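Local structure of SusD homolog (Bacteroides thetaiotaomicron, 4MRU) at residues A229-K234 with S328-L333; D263-M268 with K278-V283; G355-F360 with D370-I375; I396-N401 with I416-I421. The protein probably binds sugars, perhaps mucin O-glycans, as a SusD-like protein of the bacterial outer membrane, and carries a magnesium site. One frame throughout, in Å; residues are numbered along the deposited sequence.

Contact 1: A229-K234 with S328-L333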
# COMPACT_ATOMS: atom_id res chain seq x y z
N ALA A 229 -2.46 -19.67 -12.82
CA ALA A 229 -1.67 -20.48 -11.88
C ALA A 229 -2.30 -20.56 -10.50
O ALA A 229 -1.97 -21.48 -9.74
CB ALA A 229 -0.23 -19.93 -11.74
N GLY A 230 -3.21 -19.63 -10.19
CA GLY A 230 -3.98 -19.68 -8.97
C GLY A 230 -3.60 -18.51 -8.05
O GLY A 230 -2.49 -18.42 -7.59
N VAL A 231 -4.58 -17.64 -7.76
CA VAL A 231 -4.40 -16.50 -6.87
C VAL A 231 -5.28 -16.70 -5.63
O VAL A 231 -6.07 -17.65 -5.58
CB VAL A 231 -4.74 -15.17 -7.56
CG1 VAL A 231 -3.69 -14.83 -8.62
CG2 VAL A 231 -6.15 -15.19 -8.20
N ILE A 232 -5.11 -15.83 -4.63
CA ILE A 232 -5.90 -15.85 -3.42
C ILE A 232 -7.36 -15.51 -3.76
O ILE A 232 -7.65 -14.43 -4.27
CB ILE A 232 -5.35 -14.85 -2.37
CG1 ILE A 232 -3.94 -15.24 -1.93
CG2 ILE A 232 -6.26 -14.75 -1.17
CD1 ILE A 232 -3.20 -14.15 -1.19
N GLU A 233 -8.26 -16.45 -3.45
CA GLU A 233 -9.70 -16.30 -3.77
C GLU A 233 -10.61 -16.41 -2.55
O GLU A 233 -11.76 -16.04 -2.61
CB GLU A 233 -10.13 -17.34 -4.79
CG GLU A 233 -9.56 -17.11 -6.16
CD GLU A 233 -10.15 -18.06 -7.21
OE1 GLU A 233 -9.90 -19.26 -7.12
OE2 GLU A 233 -10.84 -17.61 -8.13
N LYS A 234 -10.08 -16.93 -1.45
CA LYS A 234 -10.81 -17.12 -0.23
C LYS A 234 -10.12 -16.38 0.87
O LYS A 234 -8.89 -16.34 0.89
CB LYS A 234 -10.78 -18.61 0.18
CG LYS A 234 -11.46 -19.59 -0.76
CD LYS A 234 -11.34 -21.01 -0.23
CE LYS A 234 -9.91 -21.36 0.17
NZ LYS A 234 -9.68 -22.81 0.36
N SER A 328 -10.09 -9.91 -1.30
CA SER A 328 -10.79 -8.72 -1.82
C SER A 328 -9.91 -7.94 -2.79
O SER A 328 -10.33 -7.58 -3.88
CB SER A 328 -11.23 -7.79 -0.68
OG SER A 328 -11.90 -6.67 -1.18
N GLU A 329 -8.66 -7.71 -2.42
CA GLU A 329 -7.74 -6.95 -3.29
C GLU A 329 -7.55 -7.66 -4.63
O GLU A 329 -7.61 -7.06 -5.72
CB GLU A 329 -6.37 -6.70 -2.64
CG GLU A 329 -5.39 -5.96 -3.59
CD GLU A 329 -3.91 -5.80 -3.12
OE1 GLU A 329 -3.56 -6.08 -1.96
OE2 GLU A 329 -3.09 -5.38 -3.98
N VAL A 330 -7.38 -8.98 -4.57
CA VAL A 330 -7.20 -9.79 -5.78
C VAL A 330 -8.44 -9.73 -6.68
O VAL A 330 -8.33 -9.56 -7.88
CB VAL A 330 -6.86 -11.25 -5.41
CG1 VAL A 330 -6.99 -12.19 -6.60
CG2 VAL A 330 -5.45 -11.29 -4.89
N ALA A 331 -9.63 -9.76 -6.07
CA ALA A 331 -10.86 -9.62 -6.83
C ALA A 331 -10.94 -8.25 -7.53
O ALA A 331 -11.37 -8.19 -8.67
CB ALA A 331 -12.09 -9.85 -5.94
N PHE A 332 -10.54 -7.17 -6.86
CA PHE A 332 -10.56 -5.84 -7.47
C PHE A 332 -9.54 -5.70 -8.57
O PHE A 332 -9.77 -5.05 -9.59
CB PHE A 332 -10.39 -4.74 -6.41
CG PHE A 332 -11.57 -4.60 -5.51
CD1 PHE A 332 -12.84 -4.37 -6.04
CD2 PHE A 332 -11.43 -4.66 -4.15
CE1 PHE A 332 -13.93 -4.23 -5.19
CE2 PHE A 332 -12.52 -4.53 -3.29
CZ PHE A 332 -13.77 -4.28 -3.81
N LEU A 333 -8.41 -6.38 -8.43
CA LEU A 333 -7.41 -6.42 -9.50
C LEU A 333 -7.98 -7.15 -10.72
O LEU A 333 -7.83 -6.72 -11.85
CB LEU A 333 -6.12 -7.09 -9.03
CG LEU A 333 -5.27 -6.22 -8.07
CD1 LEU A 333 -4.27 -7.07 -7.31
CD2 LEU A 333 -4.56 -5.15 -8.86
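Ile-232 and Val-330 mark the closest approach of the two backbones, their CA atoms lying 6.6 Å apart where an irregular piece of chain, 229-234, passes a turn of helix 327-339. Gly-230 is where the first chain breaks out of helix 216-229. Its phi is positive, 113°, and at these angles any CB would collide with the carbonyl oxygen of Ala-229, so the backbone alone accounts for the glycine. Val-231 and Ile-232 then continue in extended conformation, while 328-333 keeps regular helical bonds such as Phe-332 N to Ser-328 O.

From the helix, Val-330 does all the touching. Its CG1 methyl stands opposite the backbone N (chi1 166°), which sends it to two partners at once: CG2 of Val-231 at 3.5 Å, and the carbonyl oxygen of Ile-232 at 3.3 Å from CG1. The isopropyl group thus nestles against a peptide group as well as a side chain, with Val-330 CB also 3.5 Å from Ile-232 O. The other methyl, Val-330 CG2, is 3.9 Å from Ile-232 O and 4.4 Å from Ile-232 CB. The result is a small, buried, wholly van der Waals contact.

Helix 192-209 closes over the same place: Ser-201 OG bonds to Ile-232 N, His-200 ND1 to Gly-230 O, and Ser-201 also touches Val-330. Other sides of helix 327-339 pack on helices 348-363 and 408-423. The irregular chain leads into strand 239-241, whose antiparallel partner, strand 322-325, runs into the helix, so loop and helix meet beside a two-stranded ribbon.

Contact 2: D263-M268 with K278-V283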
# COMPACT_ATOMS: atom_id res chain seq x y z
N ASP A 263 -10.66 11.95 4.30
CA ASP A 263 -11.07 11.37 3.01
C ASP A 263 -11.80 10.07 3.21
O ASP A 263 -12.92 9.90 2.73
CB ASP A 263 -9.87 11.15 2.10
CG ASP A 263 -9.07 12.42 1.89
OD1 ASP A 263 -8.20 12.74 2.74
OD2 ASP A 263 -9.35 13.07 0.88
N ILE A 264 -11.18 9.14 3.92
CA ILE A 264 -11.81 7.82 4.09
C ILE A 264 -13.14 7.93 4.86
O ILE A 264 -14.11 7.23 4.54
CB ILE A 264 -10.87 6.80 4.72
CG1 ILE A 264 -11.52 5.40 4.61
CG2 ILE A 264 -10.53 7.17 6.17
CD1 ILE A 264 -10.55 4.27 4.73
N ILE A 265 -13.24 8.86 5.79
CA ILE A 265 -14.51 9.12 6.47
C ILE A 265 -15.59 9.74 5.55
O ILE A 265 -16.77 9.37 5.66
CB ILE A 265 -14.30 10.01 7.70
CG1 ILE A 265 -13.37 9.32 8.69
CG2 ILE A 265 -15.62 10.33 8.38
CD1 ILE A 265 -13.97 8.11 9.37
N CYS A 266 -15.22 10.66 4.66
CA CYS A 266 -16.17 11.23 3.72
C CYS A 266 -16.82 10.18 2.84
O CYS A 266 -18.04 10.17 2.66
CB CYS A 266 -15.49 12.25 2.78
SG CYS A 266 -15.13 13.81 3.59
N TYR A 267 -16.00 9.28 2.29
CA TYR A 267 -16.54 8.23 1.48
C TYR A 267 -17.40 7.26 2.33
O TYR A 267 -18.51 6.98 1.96
CB TYR A 267 -15.44 7.42 0.81
CG TYR A 267 -14.81 8.08 -0.39
CD1 TYR A 267 -13.82 9.05 -0.25
CD2 TYR A 267 -15.20 7.71 -1.69
CE1 TYR A 267 -13.22 9.62 -1.34
CE2 TYR A 267 -14.61 8.31 -2.78
CZ TYR A 267 -13.64 9.25 -2.62
OH TYR A 267 -13.08 9.78 -3.75
N MSE A 268 -16.87 6.76 3.44
CA MSE A 268 -17.53 5.67 4.19
C MSE A 268 -18.74 6.19 4.96
O MSE A 268 -19.73 5.44 5.10
CB MSE A 268 -16.56 4.95 5.11
CG MSE A 268 -15.64 4.04 4.31
SE MSE A 268 -14.31 3.16 5.45
CE MSE A 268 -15.41 1.54 5.95
N LYS A 278 -15.95 -1.69 12.28
CA LYS A 278 -14.80 -2.59 12.30
C LYS A 278 -13.49 -1.85 12.00
O LYS A 278 -12.42 -2.32 12.35
CB LYS A 278 -14.98 -3.71 11.28
CG LYS A 278 -16.31 -4.49 11.46
CD LYS A 278 -16.28 -5.31 12.70
CE LYS A 278 -17.50 -6.23 12.82
NZ LYS A 278 -18.75 -5.49 12.57
N TYR A 279 -13.58 -0.71 11.35
CA TYR A 279 -12.37 0.07 10.97
C TYR A 279 -11.94 1.13 11.99
O TYR A 279 -10.75 1.38 12.16
CB TYR A 279 -12.64 0.83 9.70
CG TYR A 279 -12.51 0.05 8.41
CD1 TYR A 279 -12.73 -1.33 8.35
CD2 TYR A 279 -12.15 0.70 7.23
CE1 TYR A 279 -12.59 -2.05 7.16
CE2 TYR A 279 -12.01 -0.01 6.03
CZ TYR A 279 -12.25 -1.39 6.02
OH TYR A 279 -12.12 -2.11 4.85
N PHE A 280 -12.93 1.79 12.62
CA PHE A 280 -12.72 3.01 13.38
C PHE A 280 -13.39 2.99 14.73
O PHE A 280 -14.37 2.28 14.95
CB PHE A 280 -13.32 4.20 12.65
CG PHE A 280 -13.00 4.27 11.19
CD1 PHE A 280 -11.69 4.26 10.74
CD2 PHE A 280 -14.02 4.42 10.26
CE1 PHE A 280 -11.39 4.35 9.39
CE2 PHE A 280 -13.73 4.51 8.91
CZ PHE A 280 -12.41 4.46 8.48
N THR A 281 -12.82 3.76 15.66
CA THR A 281 -13.50 4.09 16.89
C THR A 281 -14.44 5.29 16.64
O THR A 281 -14.25 6.09 15.69
CB THR A 281 -12.50 4.49 17.99
OG1 THR A 281 -11.79 5.66 17.58
CG2 THR A 281 -11.50 3.39 18.23
N LYS A 282 -15.46 5.37 17.48
CA LYS A 282 -16.38 6.49 17.52
C LYS A 282 -15.88 7.55 18.46
O LYS A 282 -15.25 7.23 19.46
CB LYS A 282 -17.75 6.03 18.02
CG LYS A 282 -18.54 5.22 17.01
CD LYS A 282 -20.00 5.13 17.45
CE LYS A 282 -20.89 4.65 16.32
NZ LYS A 282 -22.30 4.43 16.77
N VAL A 283 -16.17 8.81 18.12
CA VAL A 283 -15.94 9.93 18.98
C VAL A 283 -17.31 10.24 19.52
O VAL A 283 -18.25 10.33 18.75
CB VAL A 283 -15.50 11.19 18.24
CG1 VAL A 283 -15.40 12.33 19.24
CG2 VAL A 283 -14.18 10.99 17.51
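Phe-280 reaches helix 262-270 with its ring, and Ile-265 lays CD1 over one face of it, 3.6 Å above the plane and displaced toward the rim. Two successive bends in Ile-265, chi1 -61° and chi2 -69°, bring that methyl round, since the CB bond itself does not aim at the ring. The opposite face of Phe-280 lies against CB of its own neighbour, Tyr-279. Ile-264 comes to the end of the ring obliquely, CG2 standing 4.0 Å from Phe-280 CZ.

Met-268, present as selenomethionine, serves both aromatics. Its chain runs out straight through CG and then turns sharply at chi3 (88°), so that CE settles over a face of the Tyr-279 ring, 3.6 Å from Tyr-279 CD2, in a CH-pi contact. The selenium remains at the corner, 3.7 Å from Tyr-279 CD2 and 3.8 Å from Phe-280 CE2, oblique to both rings. The far end of Tyr-279 is fixed separately, its OH bonded to Ile-421 O of helix 408-423. Were this tyrosine an alanine, the Met-268 methyl would probably lose the ring face it rests on, and the Ile-421 carbonyl its hydroxyl partner.

Phe-424 adds a third ring to the cluster, meeting Phe-280 edge-to-face. The geometry is that of a Met-aromatic motif with one bent side chain shared by two consecutive aromatic residues, here pinning the exit of short helix 276-279 to helix 262-270.

Contact 3: G355-F360 with D370-I375. With MG (magnesium ion), chain C.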
# COMPACT_ATOMS: atom_id res chain seq x y z
N GLY A 355 -15.33 -8.67 -4.79
CA GLY A 355 -14.36 -7.97 -3.98
C GLY A 355 -14.99 -7.29 -2.80
O GLY A 355 -14.47 -7.35 -1.69
N VAL A 356 -16.13 -6.64 -3.02
CA VAL A 356 -16.81 -5.95 -1.95
C VAL A 356 -17.29 -7.00 -0.92
O VAL A 356 -17.15 -6.83 0.30
CB VAL A 356 -18.00 -5.12 -2.46
CG1 VAL A 356 -18.79 -4.54 -1.31
CG2 VAL A 356 -17.50 -4.00 -3.37
N LYS A 357 -17.93 -8.04 -1.41
CA LYS A 357 -18.44 -9.13 -0.54
C LYS A 357 -17.34 -9.78 0.32
O LYS A 357 -17.55 -10.07 1.52
CB LYS A 357 -19.16 -10.17 -1.37
CG LYS A 357 -20.55 -9.68 -1.82
CD LYS A 357 -21.33 -10.75 -2.60
CE LYS A 357 -20.67 -11.00 -3.95
NZ LYS A 357 -21.61 -11.68 -4.90
N LEU A 358 -16.22 -10.06 -0.30
CA LEU A 358 -15.06 -10.60 0.39
C LEU A 358 -14.55 -9.66 1.46
O LEU A 358 -14.16 -10.12 2.52
CB LEU A 358 -13.93 -10.90 -0.59
CG LEU A 358 -14.16 -12.11 -1.48
CD1 LEU A 358 -13.16 -12.15 -2.62
CD2 LEU A 358 -14.09 -13.40 -0.68
N SER A 359 -14.48 -8.36 1.17
CA SER A 359 -14.03 -7.42 2.20
C SER A 359 -15.03 -7.39 3.38
O SER A 359 -14.62 -7.38 4.51
CB SER A 359 -13.84 -6.03 1.63
OG SER A 359 -13.61 -5.07 2.62
N PHE A 360 -16.32 -7.30 3.11
CA PHE A 360 -17.30 -7.40 4.22
C PHE A 360 -17.11 -8.68 5.04
O PHE A 360 -17.10 -8.67 6.30
CB PHE A 360 -18.76 -7.36 3.71
CG PHE A 360 -19.30 -5.97 3.45
CD1 PHE A 360 -18.63 -5.11 2.59
CD2 PHE A 360 -20.49 -5.53 4.07
CE1 PHE A 360 -19.16 -3.87 2.31
CE2 PHE A 360 -21.01 -4.28 3.77
CZ PHE A 360 -20.33 -3.44 2.93
N ASP A 370 -27.08 -5.26 -0.29
CA ASP A 370 -27.74 -3.95 -0.37
C ASP A 370 -26.75 -2.78 -0.64
O ASP A 370 -27.05 -1.88 -1.39
CB ASP A 370 -28.52 -3.63 0.90
CG ASP A 370 -29.83 -4.39 0.98
OD1 ASP A 370 -30.32 -4.85 -0.07
OD2 ASP A 370 -30.37 -4.52 2.10
N TYR A 371 -25.59 -2.80 0.01
CA TYR A 371 -24.54 -1.80 -0.17
C TYR A 371 -24.12 -1.69 -1.65
O TYR A 371 -23.95 -0.63 -2.19
CB TYR A 371 -23.34 -2.16 0.72
CG TYR A 371 -22.10 -1.27 0.60
CD1 TYR A 371 -21.97 -0.13 1.40
CD2 TYR A 371 -21.07 -1.59 -0.25
CE1 TYR A 371 -20.88 0.68 1.33
CE2 TYR A 371 -19.91 -0.78 -0.31
CZ TYR A 371 -19.81 0.33 0.50
OH TYR A 371 -18.69 1.13 0.44
N LEU A 372 -24.06 -2.83 -2.30
CA LEU A 372 -23.68 -2.89 -3.72
C LEU A 372 -24.67 -2.20 -4.67
O LEU A 372 -24.32 -1.92 -5.80
CB LEU A 372 -23.49 -4.36 -4.14
CG LEU A 372 -22.15 -5.00 -3.78
CD1 LEU A 372 -22.23 -6.47 -4.07
CD2 LEU A 372 -21.06 -4.33 -4.56
N ASN A 373 -25.87 -1.90 -4.21
CA ASN A 373 -26.80 -1.13 -4.99
C ASN A 373 -26.92 0.31 -4.56
O ASN A 373 -27.85 1.01 -4.98
CB ASN A 373 -28.17 -1.79 -4.93
CG ASN A 373 -28.17 -3.11 -5.67
OD1 ASN A 373 -27.66 -3.23 -6.76
ND2 ASN A 373 -28.75 -4.13 -5.04
N SER A 374 -26.01 0.76 -3.71
CA SER A 374 -26.09 2.11 -3.18
C SER A 374 -25.80 3.13 -4.27
O SER A 374 -24.88 2.95 -5.09
CB SER A 374 -25.08 2.30 -2.03
OG SER A 374 -25.02 3.66 -1.64
N ILE A 375 -26.57 4.22 -4.25
CA ILE A 375 -26.34 5.36 -5.14
C ILE A 375 -26.03 6.62 -4.34
O ILE A 375 -26.11 7.71 -4.86
CB ILE A 375 -27.52 5.57 -6.09
CG1 ILE A 375 -28.84 5.78 -5.34
CG2 ILE A 375 -27.60 4.37 -7.03
CD1 ILE A 375 -29.96 6.27 -6.26
MG MG C . -27.29 -4.67 -8.32
O HOH W 1 -28.75 -5.93 -7.44
O HOH W 2 -28.74 -3.60 -9.52
O HOH W 3 -25.73 -3.53 -9.12
O HOH W 4 -26.99 -6.14 -9.85
O HOH W 5 -25.83 -5.59 -7.12
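Tyr-371 opens the contact from the second segment, lying across helix 348-363 where Phe-360 and Val-356 project from successive turns. With CG swung opposite the backbone N (chi1 176°), its ring receives Phe-360 CZ over one face, 3.6 Å from Tyr-371 CG. The two rings are neither stacked nor perpendicular, their planes meeting at 56° with centroids 5.1 Å apart. Val-356 CG1 approaches the same tyrosine obliquely, 3.9 Å from Tyr-371 CD2, while the phenolic OH extends beyond the segment to accept a bond from Gln-418 NE2. A leucine in place of Tyr-371 would probably leave Phe-360 CZ without its aromatic face and the Gln-418 amide without this acceptor.

Leu-372 is next, at the nearest backbone approach. Its CD2 tucks against Val-356, 3.8 Å from Val-356 CG2, and CD1 reaches the aliphatic part of Lys-357. The chain then folds through a type I turn from Tyr-371 to Ser-374, closed by Ser-374 N on Tyr-371 O at 2.9 Å.

Within that turn Asn-373 turns its amide OD1 to a magnesium ion. OD1 is the one protein ligand; five waters complete an octahedron, and Asn-373 ND2 gives a hydrogen bond of 3.0 Å to one of these waters, which helps fix the rotation of the amide.

Chemically the two sides of the turn differ: apolar groups hold it on helix 348-363, and a single neutral oxygen meets the metal, which keeps five of its six positions for water, a largely hydrated ion bound through one side chain.

Contact 4: I396-N401 with I416-I421. With EDO (1,2-ethanediol), chain L.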
# COMPACT_ATOMS: atom_id res chain seq x y z
N ILE A 396 -18.55 9.55 -7.02
CA ILE A 396 -18.60 8.12 -7.35
C ILE A 396 -19.47 7.33 -6.36
O ILE A 396 -19.32 7.42 -5.16
CB ILE A 396 -17.19 7.47 -7.43
CG1 ILE A 396 -17.24 6.04 -8.04
CG2 ILE A 396 -16.49 7.44 -6.08
CD1 ILE A 396 -17.69 6.00 -9.49
N THR A 397 -20.37 6.53 -6.91
CA THR A 397 -21.23 5.67 -6.10
C THR A 397 -20.77 4.26 -6.14
O THR A 397 -19.93 3.86 -6.97
CB THR A 397 -22.67 5.72 -6.63
OG1 THR A 397 -22.68 5.21 -7.94
CG2 THR A 397 -23.23 7.16 -6.65
N VAL A 398 -21.34 3.45 -5.26
CA VAL A 398 -20.98 2.02 -5.21
C VAL A 398 -21.59 1.21 -6.36
O VAL A 398 -20.92 0.35 -6.94
CB VAL A 398 -21.42 1.36 -3.90
CG1 VAL A 398 -21.03 -0.12 -3.90
CG2 VAL A 398 -20.81 2.07 -2.70
N LYS A 399 -22.83 1.51 -6.70
CA LYS A 399 -23.55 0.69 -7.68
C LYS A 399 -22.85 0.67 -9.06
O LYS A 399 -22.58 1.71 -9.66
CB LYS A 399 -25.00 1.15 -7.80
CG LYS A 399 -25.91 0.27 -8.68
CD LYS A 399 -27.34 0.78 -8.69
CE LYS A 399 -28.31 -0.12 -9.44
NZ LYS A 399 -27.93 -0.18 -10.89
N TRP A 400 -22.64 -0.53 -9.57
CA TRP A 400 -22.01 -0.75 -10.89
C TRP A 400 -22.74 -0.03 -12.03
O TRP A 400 -23.97 -0.01 -12.08
CB TRP A 400 -21.87 -2.26 -11.18
CG TRP A 400 -21.11 -2.58 -12.44
CD1 TRP A 400 -21.64 -2.87 -13.67
CD2 TRP A 400 -19.70 -2.60 -12.59
NE1 TRP A 400 -20.63 -3.07 -14.57
CE2 TRP A 400 -19.43 -2.94 -13.92
CE3 TRP A 400 -18.63 -2.35 -11.73
CZ2 TRP A 400 -18.12 -3.06 -14.41
CZ3 TRP A 400 -17.32 -2.53 -12.20
CH2 TRP A 400 -17.09 -2.87 -13.52
N ASN A 401 -21.98 0.58 -12.93
CA ASN A 401 -22.54 1.26 -14.08
C ASN A 401 -22.62 0.23 -15.19
O ASN A 401 -21.60 -0.22 -15.67
CB ASN A 401 -21.71 2.46 -14.50
CG ASN A 401 -22.34 3.24 -15.65
OD1 ASN A 401 -22.95 2.67 -16.55
ND2 ASN A 401 -22.13 4.54 -15.66
N ILE A 416 -11.42 1.04 -7.91
CA ILE A 416 -10.28 1.45 -7.14
C ILE A 416 -10.72 2.06 -5.82
O ILE A 416 -10.07 1.87 -4.76
CB ILE A 416 -9.41 2.46 -7.93
CG1 ILE A 416 -8.81 1.84 -9.21
CG2 ILE A 416 -8.30 3.01 -7.04
CD1 ILE A 416 -7.89 0.64 -9.01
N THR A 417 -11.83 2.78 -5.84
CA THR A 417 -12.37 3.34 -4.57
C THR A 417 -12.70 2.23 -3.58
O THR A 417 -12.34 2.28 -2.40
CB THR A 417 -13.59 4.20 -4.83
OG1 THR A 417 -13.20 5.35 -5.58
CG2 THR A 417 -14.22 4.69 -3.52
N GLN A 418 -13.41 1.21 -4.07
CA GLN A 418 -13.74 0.06 -3.20
C GLN A 418 -12.50 -0.73 -2.76
O GLN A 418 -12.40 -1.18 -1.62
CB GLN A 418 -14.78 -0.82 -3.90
CG GLN A 418 -16.15 -0.15 -3.88
CD GLN A 418 -16.66 0.06 -2.45
OE1 GLN A 418 -16.57 -0.84 -1.58
NE2 GLN A 418 -17.31 1.16 -2.26
N LYS A 419 -11.54 -0.88 -3.66
CA LYS A 419 -10.26 -1.51 -3.30
C LYS A 419 -9.57 -0.72 -2.20
O LYS A 419 -9.01 -1.32 -1.27
CB LYS A 419 -9.34 -1.64 -4.52
CG LYS A 419 -8.14 -2.48 -4.21
CD LYS A 419 -7.35 -2.83 -5.44
CE LYS A 419 -6.67 -1.64 -6.09
NZ LYS A 419 -5.77 -2.19 -7.15
N TRP A 420 -9.61 0.60 -2.32
CA TRP A 420 -9.01 1.52 -1.30
C TRP A 420 -9.64 1.41 0.07
O TRP A 420 -8.92 1.40 1.10
CB TRP A 420 -9.09 2.94 -1.83
CG TRP A 420 -8.78 4.06 -0.95
CD1 TRP A 420 -7.56 4.52 -0.62
CD2 TRP A 420 -9.72 4.98 -0.41
NE1 TRP A 420 -7.67 5.66 0.12
CE2 TRP A 420 -8.98 5.97 0.26
CE3 TRP A 420 -11.12 5.07 -0.45
CZ2 TRP A 420 -9.59 7.01 0.92
CZ3 TRP A 420 -11.72 6.13 0.17
CH2 TRP A 420 -10.97 7.10 0.85
N ILE A 421 -10.97 1.34 0.12
CA ILE A 421 -11.66 1.06 1.35
C ILE A 421 -11.24 -0.33 1.91
O ILE A 421 -10.92 -0.49 3.10
CB ILE A 421 -13.18 1.11 1.17
CG1 ILE A 421 -13.63 2.55 0.85
CG2 ILE A 421 -13.86 0.56 2.42
CD1 ILE A 421 -15.10 2.66 0.50
C1 EDO L . -27.14 3.40 -11.97
O1 EDO L . -26.46 2.13 -12.11
C2 EDO L . -28.65 3.32 -12.20
O2 EDO L . -29.29 2.32 -11.37
O HOH W 6 -17.49 3.24 -4.71
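Val-398 and Gln-418 meet where the irregular chain 396-401 passes helix 408-423, CG2 of the valine lying 3.6 Å from NE2 of the glutamine, with the two side chains crossing at about a right angle. One bend in the glutamine matters here: it folds at chi2 (-62°), which curls the amide back beside the loop. Two residues earlier in the loop, Ile-396 CG2 rests 3.9 Å from Thr-417 OG1, the two side chains sliding past each other in opposite directions. Both are meetings of a methyl with a polar atom, and in both the polar atom is provided for by other partners. Thr-417 OG1 bonds to Glu-413 O, one turn back in its own helix, while Gln-418 NE2, besides its bond to Tyr-371 OH, gives one of 3.2 Å to a water that in turn makes a weak 3.4 Å bond to Thr-397 O.

The arrangement is loop-on-helix packing within the TPR-like, largely helical SusD fold: an irregular connection packed against the helix that follows it in the chain.

Further out, the loop is held through its carbonyls. Tyr-271 OH bonds to Ile-396 O, Arg-414 NE to Thr-397 O, and Tyr-352 OH to Val-398 O. Trp-400 packs against Ala-348 and Lys-349 at the start of helix 348-363. Lys-399 takes no part in the helix contact; its chain is straight until its last torsion, and its NZ grips both hydroxyls of an ethanediol, probably from the crystallisation liquor, at 3.0 Å from O1 and 2.9 Å from O2.

In the fold
Along the chain, contact 2 is nested in the loop closed by contact 1, and contacts 3 and 4 follow in series. Contacts 3 and 4 lie closest, with centres about 9 Å apart, and meet through the backbone bond between Ser-374 O and Lys-399 N. Contacts 1 and 2 lie farthest apart, their centres about 25 Å from each other and without touching. Helices 327-339, 348-363 and 408-423 join contacts 1, 3 and 4: Phe-332 of contact 1 packs on Val-356 and Gln-418. Contact 2 joins through Tyr-279 OH to Ile-421 O on helix 408-423. The core of this SusD-like protein is thus continuous from the 229-234 loop to the turn bearing the magnesium ion.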